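Glycosyl hydrolases family 31 family protein (PDB 6DRU) catalyses the hydrolytic release of alpha-xylose from the non-reducing terminal glucose of xyloglucan oligosaccharides. Local coordinates at residues D27-R32 with R74-G79; I81-T86 with L97-V102; N531-E536 with T561-D566. One frame throughout, in Å; residues are numbered along the deposited sequence.

Interaction 1: D27-R32 with R74-G79. With NAG (2-acetamido-2-deoxy-beta-D-glucopyranose), chain L.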
loop_
_atom_site.group_PDB
_atom_site.type_symbol
_atom_site.label_atom_id
_atom_site.label_comp_id
_atom_site.label_asym_id
_atom_site.label_seq_id
_atom_site.Cartn_x
_atom_site.Cartn_y
_atom_site.Cartn_z
ATOM N N ASP A 27 -35.489 5.284 -21.437
ATOM C CA ASP A 27 -35.706 5.717 -20.054
ATOM C C ASP A 27 -34.490 5.441 -19.171
ATOM O O ASP A 27 -34.624 5.055 -18.010
ATOM C CB ASP A 27 -36.950 5.050 -19.461
ATOM C CG ASP A 27 -38.076 4.903 -20.468
ATOM O OD1 ASP A 27 -38.624 5.933 -20.912
ATOM O OD2 ASP A 27 -38.417 3.749 -20.809
ATOM N N GLY A 28 -33.296 5.657 -19.709
ATOM C CA GLY A 28 -32.081 5.346 -18.981
ATOM C C GLY A 28 -31.028 6.422 -19.131
ATOM O O GLY A 28 -30.962 7.128 -20.140
ATOM N N PHE A 29 -30.199 6.544 -18.094
ATOM C CA PHE A 29 -29.020 7.397 -18.105
ATOM C C PHE A 29 -27.799 6.570 -17.729
ATOM O O PHE A 29 -27.883 5.671 -16.886
ATOM C CB PHE A 29 -29.163 8.579 -17.139
ATOM C CG PHE A 29 -29.934 9.734 -17.708
ATOM C CD1 PHE A 29 -29.492 10.383 -18.847
ATOM C CD2 PHE A 29 -31.098 10.175 -17.100
ATOM C CE1 PHE A 29 -30.198 11.450 -19.375
ATOM C CE2 PHE A 29 -31.808 11.240 -17.621
ATOM C CZ PHE A 29 -31.357 11.878 -18.760
ATOM N N ARG A 30 -26.670 6.869 -18.364
ATOM C CA ARG A 30 -25.392 6.253 -18.034
ATOM C C ARG A 30 -24.462 7.313 -17.463
ATOM O O ARG A 30 -24.267 8.368 -18.076
ATOM C CB ARG A 30 -24.756 5.599 -19.261
ATOM C CG ARG A 30 -23.454 4.886 -18.950
ATOM C CD ARG A 30 -22.777 4.370 -20.206
ATOM N NE ARG A 30 -21.692 3.450 -19.882
ATOM C CZ ARG A 30 -20.824 2.978 -20.769
ATOM N NH1 ARG A 30 -20.905 3.343 -22.041
ATOM N NH2 ARG A 30 -19.868 2.142 -20.381
ATOM N N VAL A 31 -23.892 7.034 -16.293
ATOM C CA VAL A 31 -23.039 7.979 -15.582
ATOM C C VAL A 31 -21.652 7.372 -15.439
ATOM O O VAL A 31 -21.512 6.223 -15.005
ATOM C CB VAL A 31 -23.622 8.343 -14.204
ATOM C CG1 VAL A 31 -22.661 9.238 -13.440
ATOM C CG2 VAL A 31 -24.966 9.025 -14.365
ATOM N N ARG A 32 -20.632 8.144 -15.811
ATOM C CA ARG A 32 -19.239 7.755 -15.644
ATOM C C ARG A 32 -18.468 8.909 -15.021
ATOM O O ARG A 32 -18.669 10.070 -15.389
ATOM C CB ARG A 32 -18.609 7.343 -16.982
ATOM C CG ARG A 32 -18.928 5.911 -17.377
ATOM C CD ARG A 32 -18.342 5.538 -18.727
ATOM N NE ARG A 32 -19.029 6.208 -19.826
ATOM C CZ ARG A 32 -18.804 5.953 -21.112
ATOM N NH1 ARG A 32 -17.912 5.037 -21.464
ATOM N NH2 ARG A 32 -19.476 6.612 -22.046
ATOM N N ARG A 74 -28.756 22.239 -14.288
ATOM C CA ARG A 74 -29.209 21.883 -15.626
ATOM C C ARG A 74 -30.194 20.726 -15.531
ATOM O O ARG A 74 -30.350 20.095 -14.481
ATOM C CB ARG A 74 -28.041 21.503 -16.547
ATOM C CG ARG A 74 -26.850 22.436 -16.468
ATOM C CD ARG A 74 -25.814 22.106 -17.523
ATOM N NE ARG A 74 -25.112 23.304 -17.969
ATOM C CZ ARG A 74 -25.388 23.960 -19.091
ATOM N NH1 ARG A 74 -26.358 23.532 -19.888
ATOM N NH2 ARG A 74 -24.694 25.042 -19.415
ATOM N N THR A 75 -30.862 20.448 -16.648
ATOM C CA THR A 75 -31.873 19.402 -16.712
ATOM C C THR A 75 -31.788 18.698 -18.059
ATOM O O THR A 75 -31.622 19.344 -19.097
ATOM C CB THR A 75 -33.286 19.973 -16.500
ATOM O OG1 THR A 75 -33.352 20.635 -15.230
ATOM C CG2 THR A 75 -34.330 18.866 -16.539
ATOM N N LEU A 76 -31.902 17.371 -18.032
ATOM C CA LEU A 76 -31.876 16.555 -19.235
ATOM C C LEU A 76 -32.916 15.455 -19.090
ATOM O O LEU A 76 -33.043 14.851 -18.021
ATOM C CB LEU A 76 -30.484 15.950 -19.479
ATOM C CG LEU A 76 -30.000 15.832 -20.929
ATOM C CD1 LEU A 76 -28.544 15.394 -20.963
ATOM C CD2 LEU A 76 -30.860 14.878 -21.754
ATOM N N ARG A 77 -33.661 15.205 -20.162
ATOM C CA ARG A 77 -34.734 14.223 -20.145
ATOM C C ARG A 77 -34.550 13.228 -21.279
ATOM O O ARG A 77 -34.246 13.609 -22.413
ATOM C CB ARG A 77 -36.110 14.890 -20.266
ATOM C CG ARG A 77 -37.256 13.895 -20.368
ATOM C CD ARG A 77 -38.613 14.570 -20.311
ATOM N NE ARG A 77 -39.693 13.593 -20.417
ATOM C CZ ARG A 77 -40.984 13.892 -20.343
ATOM N NH1 ARG A 77 -41.366 15.149 -20.160
ATOM N NH2 ARG A 77 -41.893 12.934 -20.453
ATOM N N ASN A 78 -34.738 11.950 -20.957
ATOM C CA ASN A 78 -34.718 10.871 -21.940
ATOM C C ASN A 78 -35.825 9.897 -21.564
ATOM O O ASN A 78 -35.746 9.239 -20.522
ATOM C CB ASN A 78 -33.359 10.172 -21.975
ATOM C CG ASN A 78 -33.368 8.925 -22.836
ATOM O OD1 ASN A 78 -34.113 8.834 -23.812
ATOM N ND2 ASN A 78 -32.543 7.949 -22.472
ATOM N N GLY A 79 -36.851 9.805 -22.401
ATOM C CA GLY A 79 -37.971 8.939 -22.072
ATOM C C GLY A 79 -38.752 9.502 -20.903
ATOM O O GLY A 79 -39.139 10.677 -20.898
HETATM C C1 NAG L . -33.301 20.489 -23.789
HETATM C C2 NAG L . -32.806 21.920 -23.778
HETATM C C3 NAG L . -32.509 22.385 -22.401
HETATM C C4 NAG L . -33.693 22.137 -21.491
HETATM C C5 NAG L . -34.126 20.690 -21.578
HETATM C C6 NAG L . -35.370 20.483 -20.741
HETATM C C7 NAG L . -31.768 22.372 -25.966
HETATM C C8 NAG L . -30.532 22.492 -26.828
HETATM N N2 NAG L . -31.645 22.032 -24.594
HETATM O O3 NAG L . -32.161 23.750 -22.436
HETATM O O4 NAG L . -33.338 22.438 -20.160
HETATM O O5 NAG L . -34.401 20.363 -22.920
HETATM O O6 NAG L . -35.394 19.160 -20.254
HETATM O O7 NAG L . -32.866 22.567 -26.450
#

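Interaction 2: I81-T86 with L97-V102. With MAN (alpha-D-mannopyranose), chain I.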
loop_
_atom_site.group_PDB
_atom_site.type_symbol
_atom_site.label_atom_id
_atom_site.label_comp_id
_atom_site.label_asym_id
_atom_site.label_seq_id
_atom_site.Cartn_x
_atom_site.Cartn_y
_atom_site.Cartn_z
ATOM N N ILE A 81 -37.479 9.330 -17.716
ATOM C CA ILE A 81 -36.516 9.637 -16.664
ATOM C C ILE A 81 -35.941 11.022 -16.927
ATOM O O ILE A 81 -35.713 11.408 -18.082
ATOM C CB ILE A 81 -35.406 8.567 -16.577
ATOM C CG1 ILE A 81 -34.608 8.725 -15.283
ATOM C CG2 ILE A 81 -34.466 8.633 -17.768
ATOM C CD1 ILE A 81 -33.582 7.634 -15.067
ATOM N N ILE A 82 -35.745 11.789 -15.858
ATOM C CA ILE A 82 -35.211 13.141 -15.944
ATOM C C ILE A 82 -34.030 13.261 -14.995
ATOM O O ILE A 82 -34.084 12.784 -13.857
ATOM C CB ILE A 82 -36.287 14.199 -15.607
ATOM C CG1 ILE A 82 -37.333 14.282 -16.721
ATOM C CG2 ILE A 82 -35.660 15.564 -15.367
ATOM C CD1 ILE A 82 -38.326 15.411 -16.533
ATOM N N LEU A 83 -32.965 13.900 -15.467
ATOM C CA LEU A 83 -31.806 14.215 -14.647
ATOM C C LEU A 83 -31.823 15.695 -14.299
ATOM O O LEU A 83 -32.085 16.543 -15.157
ATOM C CB LEU A 83 -30.508 13.862 -15.377
ATOM C CG LEU A 83 -29.255 14.659 -15.003
ATOM C CD1 LEU A 83 -28.720 14.255 -13.635
ATOM C CD2 LEU A 83 -28.187 14.507 -16.075
ATOM N N ARG A 84 -31.554 16.000 -13.032
ATOM C CA ARG A 84 -31.474 17.378 -12.558
ATOM C C ARG A 84 -30.184 17.542 -11.766
ATOM O O ARG A 84 -30.049 16.984 -10.672
ATOM C CB ARG A 84 -32.689 17.744 -11.703
ATOM C CG ARG A 84 -33.961 17.983 -12.501
ATOM C CD ARG A 84 -34.986 18.764 -11.689
ATOM N NE ARG A 84 -36.166 19.099 -12.481
ATOM C CZ ARG A 84 -37.304 18.413 -12.458
ATOM N NH1 ARG A 84 -37.424 17.346 -11.679
ATOM N NH2 ARG A 84 -38.324 18.794 -13.214
ATOM N N THR A 85 -29.233 18.292 -12.322
ATOM C CA THR A 85 -28.023 18.633 -11.587
ATOM C C THR A 85 -28.327 19.766 -10.616
ATOM O O THR A 85 -28.970 20.754 -10.983
ATOM C CB THR A 85 -26.895 19.030 -12.541
ATOM O OG1 THR A 85 -27.271 20.199 -13.281
ATOM C CG2 THR A 85 -26.586 17.895 -13.509
ATOM N N THR A 86 -27.876 19.618 -9.371
ATOM C CA THR A 86 -28.169 20.578 -8.319
ATOM C C THR A 86 -26.905 20.829 -7.509
ATOM O O THR A 86 -25.856 20.222 -7.746
ATOM C CB THR A 86 -29.305 20.090 -7.409
ATOM O OG1 THR A 86 -29.006 18.773 -6.930
ATOM C CG2 THR A 86 -30.631 20.074 -8.160
ATOM N N LEU A 97 -26.069 14.976 -8.657
ATOM C CA LEU A 97 -27.008 14.318 -9.554
ATOM C C LEU A 97 -28.274 13.905 -8.811
ATOM O O LEU A 97 -28.219 13.497 -7.647
ATOM C CB LEU A 97 -26.365 13.093 -10.209
ATOM C CG LEU A 97 -25.010 13.304 -10.890
ATOM C CD1 LEU A 97 -24.579 12.045 -11.625
ATOM C CD2 LEU A 97 -25.061 14.491 -11.840
ATOM N N SER A 98 -29.411 14.011 -9.499
ATOM C CA SER A 98 -30.695 13.557 -8.985
ATOM C C SER A 98 -31.525 13.049 -10.155
ATOM O O SER A 98 -31.476 13.622 -11.248
ATOM C CB SER A 98 -31.438 14.675 -8.245
ATOM O OG SER A 98 -31.717 15.764 -9.105
ATOM N N PHE A 99 -32.283 11.981 -9.923
ATOM C CA PHE A 99 -33.022 11.296 -10.976
ATOM C C PHE A 99 -34.499 11.211 -10.620
ATOM O O PHE A 99 -34.857 10.760 -9.526
ATOM C CB PHE A 99 -32.452 9.894 -11.214
ATOM C CG PHE A 99 -31.034 9.895 -11.702
ATOM C CD1 PHE A 99 -30.752 10.039 -13.052
ATOM C CD2 PHE A 99 -29.981 9.765 -10.813
ATOM C CE1 PHE A 99 -29.446 10.045 -13.506
ATOM C CE2 PHE A 99 -28.674 9.773 -11.258
ATOM C CZ PHE A 99 -28.406 9.912 -12.608
ATOM N N TYR A 100 -35.350 11.638 -11.550
ATOM C CA TYR A 100 -36.794 11.593 -11.392
ATOM C C TYR A 100 -37.418 10.758 -12.502
ATOM O O TYR A 100 -36.837 10.581 -13.577
ATOM C CB TYR A 100 -37.406 13.001 -11.413
ATOM C CG TYR A 100 -36.909 13.926 -10.327
ATOM C CD1 TYR A 100 -35.702 14.602 -10.460
ATOM C CD2 TYR A 100 -37.655 14.136 -9.173
ATOM C CE1 TYR A 100 -35.248 15.454 -9.470
ATOM C CE2 TYR A 100 -37.210 14.986 -8.179
ATOM C CZ TYR A 100 -36.006 15.643 -8.332
ATOM O OH TYR A 100 -35.558 16.490 -7.344
ATOM N N ARG A 101 -38.614 10.243 -12.231
ATOM C CA ARG A 101 -39.441 9.599 -13.241
ATOM C C ARG A 101 -40.690 10.434 -13.490
ATOM O O ARG A 101 -41.329 10.908 -12.546
ATOM C CB ARG A 101 -39.848 8.182 -12.823
ATOM C CG ARG A 101 -41.091 7.682 -13.552
ATOM C CD ARG A 101 -41.303 6.189 -13.396
ATOM N NE ARG A 101 -41.253 5.759 -12.002
ATOM C CZ ARG A 101 -42.188 6.034 -11.102
ATOM N NH1 ARG A 101 -43.249 6.749 -11.445
ATOM N NH2 ARG A 101 -42.060 5.601 -9.854
ATOM N N VAL A 102 -41.036 10.605 -14.762
ATOM C CA VAL A 102 -42.263 11.290 -15.147
ATOM C C VAL A 102 -43.378 10.251 -15.166
ATOM O O VAL A 102 -43.386 9.352 -16.011
ATOM C CB VAL A 102 -42.122 11.982 -16.508
ATOM C CG1 VAL A 102 -43.477 12.456 -17.004
ATOM C CG2 VAL A 102 -41.150 13.140 -16.410
HETATM C C1 MAN I . -39.383 20.208 -5.709
HETATM C C2 MAN I . -40.455 20.995 -6.428
HETATM C C3 MAN I . -40.652 20.430 -7.820
HETATM C C4 MAN I . -39.325 20.249 -8.528
HETATM C C5 MAN I . -38.314 19.581 -7.620
HETATM C C6 MAN I . -36.977 19.526 -8.324
HETATM O O2 MAN I . -40.078 22.349 -6.520
HETATM O O3 MAN I . -41.450 21.319 -8.565
HETATM O O4 MAN I . -39.518 19.447 -9.670
HETATM O O5 MAN I . -38.176 20.312 -6.424
HETATM O O6 MAN I . -36.432 20.825 -8.375
#

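Interaction 3: N531-E536 with T561-D566. With MAN (alpha-D-mannopyranose), chain C; BMA (beta-D-mannopyranose), chain B; NAG (2-acetamido-2-deoxy-beta-D-glucopyranose), chain D.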
loop_
_atom_site.group_PDB
_atom_site.type_symbol
_atom_site.label_atom_id
_atom_site.label_comp_id
_atom_site.label_asym_id
_atom_site.label_seq_id
_atom_site.Cartn_x
_atom_site.Cartn_y
_atom_site.Cartn_z
ATOM N N ASN A 531 -29.331 -40.064 3.059
ATOM C CA ASN A 531 -29.350 -41.523 3.016
ATOM C C ASN A 531 -30.540 -41.980 2.179
ATOM O O ASN A 531 -31.689 -41.901 2.623
ATOM C CB ASN A 531 -29.403 -42.105 4.426
ATOM C CG ASN A 531 -28.971 -43.557 4.469
ATOM O OD1 ASN A 531 -29.294 -44.342 3.576
ATOM N ND2 ASN A 531 -28.226 -43.920 5.505
ATOM N N ILE A 532 -30.261 -42.472 0.968
ATOM C CA ILE A 532 -31.319 -42.874 0.048
ATOM C C ILE A 532 -32.051 -44.126 0.500
ATOM O O ILE A 532 -33.064 -44.493 -0.106
ATOM C CB ILE A 532 -30.749 -43.091 -1.369
ATOM C CG1 ILE A 532 -29.696 -44.200 -1.358
ATOM C CG2 ILE A 532 -30.142 -41.803 -1.903
ATOM C CD1 ILE A 532 -29.332 -44.701 -2.737
ATOM N N ASP A 533 -31.565 -44.796 1.544
ATOM C CA ASP A 533 -32.216 -45.986 2.066
ATOM C C ASP A 533 -33.090 -45.701 3.278
ATOM O O ASP A 533 -33.792 -46.606 3.741
ATOM C CB ASP A 533 -31.173 -47.050 2.428
ATOM C CG ASP A 533 -30.450 -47.596 1.211
ATOM O OD1 ASP A 533 -31.101 -47.769 0.157
ATOM O OD2 ASP A 533 -29.234 -47.863 1.309
ATOM N N THR A 534 -33.067 -44.478 3.803
ATOM C CA THR A 534 -33.953 -44.192 4.923
ATOM C C THR A 534 -35.252 -43.567 4.426
ATOM O O THR A 534 -35.242 -42.799 3.458
ATOM C CB THR A 534 -33.288 -43.246 5.919
ATOM O OG1 THR A 534 -33.084 -41.967 5.304
ATOM C CG2 THR A 534 -31.951 -43.810 6.379
ATOM N N PRO A 535 -36.378 -43.889 5.068
ATOM C CA PRO A 535 -37.645 -43.252 4.676
ATOM C C PRO A 535 -37.651 -41.753 4.898
ATOM O O PRO A 535 -38.374 -41.035 4.196
ATOM C CB PRO A 535 -38.682 -43.957 5.564
ATOM C CG PRO A 535 -38.019 -45.221 6.013
ATOM C CD PRO A 535 -36.565 -44.893 6.126
ATOM N N GLU A 536 -36.860 -41.259 5.854
ATOM C CA GLU A 536 -36.843 -39.828 6.141
ATOM C C GLU A 536 -36.338 -39.036 4.943
ATOM O O GLU A 536 -36.966 -38.060 4.519
ATOM C CB GLU A 536 -35.975 -39.548 7.369
ATOM C CG GLU A 536 -36.551 -40.028 8.694
ATOM C CD GLU A 536 -36.291 -41.503 8.955
ATOM O OE1 GLU A 536 -35.815 -42.203 8.037
ATOM O OE2 GLU A 536 -36.553 -41.960 10.089
ATOM N N THR A 561 -25.507 -40.816 0.639
ATOM C CA THR A 561 -25.062 -41.937 1.450
ATOM C C THR A 561 -26.138 -43.016 1.418
ATOM O O THR A 561 -27.272 -42.779 0.995
ATOM C CB THR A 561 -24.746 -41.498 2.889
ATOM O OG1 THR A 561 -24.382 -42.640 3.674
ATOM C CG2 THR A 561 -25.933 -40.797 3.521
ATOM N N CYS A 562 -25.778 -44.221 1.852
ATOM C CA CYS A 562 -26.678 -45.356 1.699
ATOM C C CYS A 562 -26.218 -46.496 2.597
ATOM O O CYS A 562 -25.100 -46.495 3.118
ATOM C CB CYS A 562 -26.753 -45.807 0.234
ATOM S SG CYS A 562 -25.177 -46.321 -0.511
ATOM N N TYR A 563 -27.113 -47.469 2.779
ATOM C CA TYR A 563 -26.797 -48.693 3.502
ATOM C C TYR A 563 -26.321 -49.817 2.592
ATOM O O TYR A 563 -25.611 -50.715 3.061
ATOM C CB TYR A 563 -28.023 -49.181 4.283
ATOM C CG TYR A 563 -28.441 -48.292 5.433
ATOM C CD1 TYR A 563 -27.505 -47.578 6.169
ATOM C CD2 TYR A 563 -29.781 -48.171 5.786
ATOM C CE1 TYR A 563 -27.892 -46.766 7.226
ATOM C CE2 TYR A 563 -30.178 -47.363 6.837
ATOM C CZ TYR A 563 -29.232 -46.663 7.553
ATOM O OH TYR A 563 -29.629 -45.860 8.600
ATOM N N PHE A 564 -26.692 -49.791 1.312
ATOM C CA PHE A 564 -26.297 -50.812 0.350
ATOM C C PHE A 564 -25.758 -50.128 -0.897
ATOM O O PHE A 564 -26.424 -49.260 -1.468
ATOM C CB PHE A 564 -27.474 -51.726 -0.001
ATOM C CG PHE A 564 -28.297 -52.128 1.189
ATOM C CD1 PHE A 564 -27.780 -52.984 2.149
ATOM C CD2 PHE A 564 -29.584 -51.645 1.353
ATOM C CE1 PHE A 564 -28.534 -53.351 3.248
ATOM C CE2 PHE A 564 -30.342 -52.010 2.449
ATOM C CZ PHE A 564 -29.816 -52.865 3.397
ATOM N N GLN A 565 -24.561 -50.532 -1.320
ATOM C CA GLN A 565 -23.848 -49.881 -2.410
ATOM C C GLN A 565 -23.411 -50.911 -3.441
ATOM O O GLN A 565 -22.921 -51.987 -3.088
ATOM C CB GLN A 565 -22.629 -49.126 -1.878
ATOM C CG GLN A 565 -22.152 -47.992 -2.758
ATOM C CD GLN A 565 -21.009 -47.229 -2.125
ATOM O OE1 GLN A 565 -21.013 -46.970 -0.922
ATOM N NE2 GLN A 565 -20.020 -46.865 -2.934
ATOM N N ASP A 566 -23.587 -50.570 -4.721
ATOM C CA ASP A 566 -23.210 -51.443 -5.827
ATOM C C ASP A 566 -22.451 -50.678 -6.907
ATOM O O ASP A 566 -22.461 -51.068 -8.078
ATOM C CB ASP A 566 -24.438 -52.129 -6.424
ATOM C CG ASP A 566 -25.504 -51.141 -6.869
ATOM O OD1 ASP A 566 -25.347 -49.929 -6.609
ATOM O OD2 ASP A 566 -26.501 -51.579 -7.482
HETATM C C1 MAN C . -21.068 -54.802 -0.679
HETATM C C2 MAN C . -22.235 -55.114 0.232
HETATM C C3 MAN C . -23.056 -53.858 0.429
HETATM C C4 MAN C . -22.157 -52.732 0.885
HETATM C C5 MAN C . -20.971 -52.607 -0.050
HETATM C C6 MAN C . -20.059 -51.503 0.441
HETATM O O2 MAN C . -21.759 -55.567 1.477
HETATM O O3 MAN C . -24.052 -54.088 1.398
HETATM O O4 MAN C . -22.885 -51.527 0.885
HETATM O O5 MAN C . -20.257 -53.820 -0.081
HETATM O O6 MAN C . -19.027 -51.283 -0.495
HETATM C C1 BMA B . -20.388 -54.942 -5.592
HETATM C C2 BMA B . -21.132 -54.451 -4.345
HETATM C C3 BMA B . -20.789 -55.360 -3.167
HETATM C C4 BMA B . -20.991 -56.840 -3.530
HETATM C C5 BMA B . -20.222 -57.184 -4.814
HETATM C C6 BMA B . -20.454 -58.608 -5.285
HETATM O O2 BMA B . -22.534 -54.550 -4.545
HETATM O O3 BMA B . -21.546 -55.028 -2.009
HETATM O O4 BMA B . -20.530 -57.662 -2.469
HETATM O O5 BMA B . -20.658 -56.301 -5.855
HETATM O O6 BMA B . -21.724 -58.668 -5.923
HETATM C C1 NAG D . -19.296 -52.828 -10.071
HETATM C C2 NAG D . -20.037 -54.145 -9.976
HETATM C C3 NAG D . -20.786 -54.310 -8.703
HETATM C C4 NAG D . -19.974 -53.867 -7.502
HETATM C C5 NAG D . -19.380 -52.499 -7.753
HETATM C C6 NAG D . -18.542 -52.052 -6.574
HETATM C C7 NAG D . -20.571 -54.945 -12.241
HETATM C C8 NAG D . -21.526 -55.027 -13.411
HETATM N N2 NAG D . -20.936 -54.227 -11.074
HETATM O O3 NAG D . -21.182 -55.658 -8.584
HETATM O O4 NAG D . -20.807 -53.819 -6.368
HETATM O O5 NAG D . -18.571 -52.580 -8.896
HETATM O O6 NAG D . -17.321 -52.757 -6.578
HETATM O O7 NAG D . -19.487 -55.493 -12.298
#

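Interaction 1: D27-R32 with R74-G79
N78 reaches across to G28 with its side-chain amide and makes the single hydrogen bond between D27-R32 and R74-G79. Starting at its CB, which lies 4.2 Å from F29 CZ, the side chain first skirts the rim of the phenyl ring. CG is anti to the backbone N (chi1 172°), a turn that carries it toward the other strand. From there ND2 comes in on a lone pair of G28 O at 2.9 Å, in the carbonyl plane, with the acceptor also close to the plane of the N78 amide. ND2 also donates to G25 O, while OD1 accepts from Y2 OH, so both ends of this buried amide are paired. Asparagine suits the place because one short group can donate and accept at once. Further along, F29 points its edge at the other backbone: CZ sits 3.5 Å from L76 O, near the ring plane, and CE1 is 4.2 Å from L76 CD2. At the far end, D27 OD1 lies 3.3 Å from G79 CA. G79 has a positive phi (69°), which favours glycine, and its bare CA can lie close to the carboxylate. D27 OD1 accepts from N80 N, and OD2 forms a salt bridge with R234. R77 NE donates to G79 O at 3.0 Å, in the guanidinium plane, tying the turn back onto its own strand. The strands run at 127° to one another and belong to different sheets; F29 packs between the two sheets, consistent with the N-terminal beta-sandwich of family 31 glycosidases.

Interaction 2: I81-T86 with L97-V102
One face of the Y100 ring carries R84 NH1, 3.4 Å above its plane and offset toward the rim, while I82 O lies at the ring's edge. The guanidinium stands steeply to the ring, the planes 74° apart, so it presents its own edge to the aromatic face. R84 CZ is 4.9 Å from the ring centroid, a cation-pi contact. Over one face of that guanidinium sits O4 of a mannose, whose C6 comes 3.5 Å from Y100 OH. The R84 chain is extended from CG to NE, and its CD passes the ring on the way out. NH1 also forms a salt bridge with E108, which would help fix the charge over the ring. Arginine suits the place because its long chain reaches over the ring while the charge meets E108; tyrosine offers a broad face to the cation and an OH beside the sugar.

S98 and R84 meet just beside the ring. With OG between the backbone N and the carbonyl carbon (chi1 61°), S98 donates to R84 O on a lone pair, and R84 N donates to S98 O at 3.0 Å. I82 and Y100 form a hydrogen-bonded antiparallel pair, I82 N to Y100 O and Y100 N to I82 O (2.9 Å). I82 CD1 also packs on V102 CG2 at 3.6 Å. The other face carries I81, L83 and F99, with R101 at one end: L83 CD1 lies 4.1 Å from L97 CD2, and I81 CD1 is 4.2 Å from F99 CD1. F29 of strand 28-35 packs on the three apolar residues. In the four-stranded antiparallel sheet, 81-85 and 98-102 are the inner pair, flanked by 74-78 and 108-113.

Interaction 3: N531-E536 with T561-D566
N531 and T561 meet backbone to backbone in a single bridge, with I532 N, inside the type I turn from N531 to T534, donating to T561 O at 3.0 Å. The turn is reinforced by side chains. N531 OD1 accepts from D533 N in an Asx turn; T534 OG1 donates to N531 O and, from the N-cap position of helix 535-548, weakly caps Y537 N. The other end of the N531 amide meets the other segment: ND2 lies 3.3 Å above the plane of the Y563 ring, displaced toward the rim, and is 3.3 Å from CE1. Amide and ring planes are 65° apart, so the amide stands up from the face instead of stacking on it. T534 CG2 also borders this ring, 3.8 Å from Y563 OH. D533 OD2 accepts two backbone donors in a row, Y563 N on the anti lone pair at 2.6 Å and F564 N at 3.2 Å, nearly along the C-O axis. Aspartate suits the position because a short carboxylate can gather two successive N-H groups of a loop that has no regular structure of its own. I532 CG1 packs on C562 CB at 3.7 Å, and C562 is bonded to C570 in a disulfide. Beyond F564, Q565 N donates to mannose O4 at 2.9 Å. Two N-H groups on one oxygen would favour an ionised D533. Together with the covalent tie of C562, this polar grip probably fixes the shape of the loop that lies against the glycan.

In the fold
Interactions 1 and 2 are neighbours, their centres 7 Å apart, and they meet through strands 74-78 and 81-85, which follow each other in the chain and pair in the same antiparallel sheet. Interaction 1 joins that sheet to the larger one holding strand 28-35; interaction 2 knits its inner strands together. Interaction 3 comes much later in the sequence and lies on the opposite side of the chain's centre, with centres about 60 and 61 Å from those of interactions 1 and 2. It lies in the TIM-barrel domain, where it joins the start of helix 535-548 to a loop that contacts glycan sugars. The contacts thus fall in two separate parts of the enzyme, the N-terminal beta region and the barrel domain.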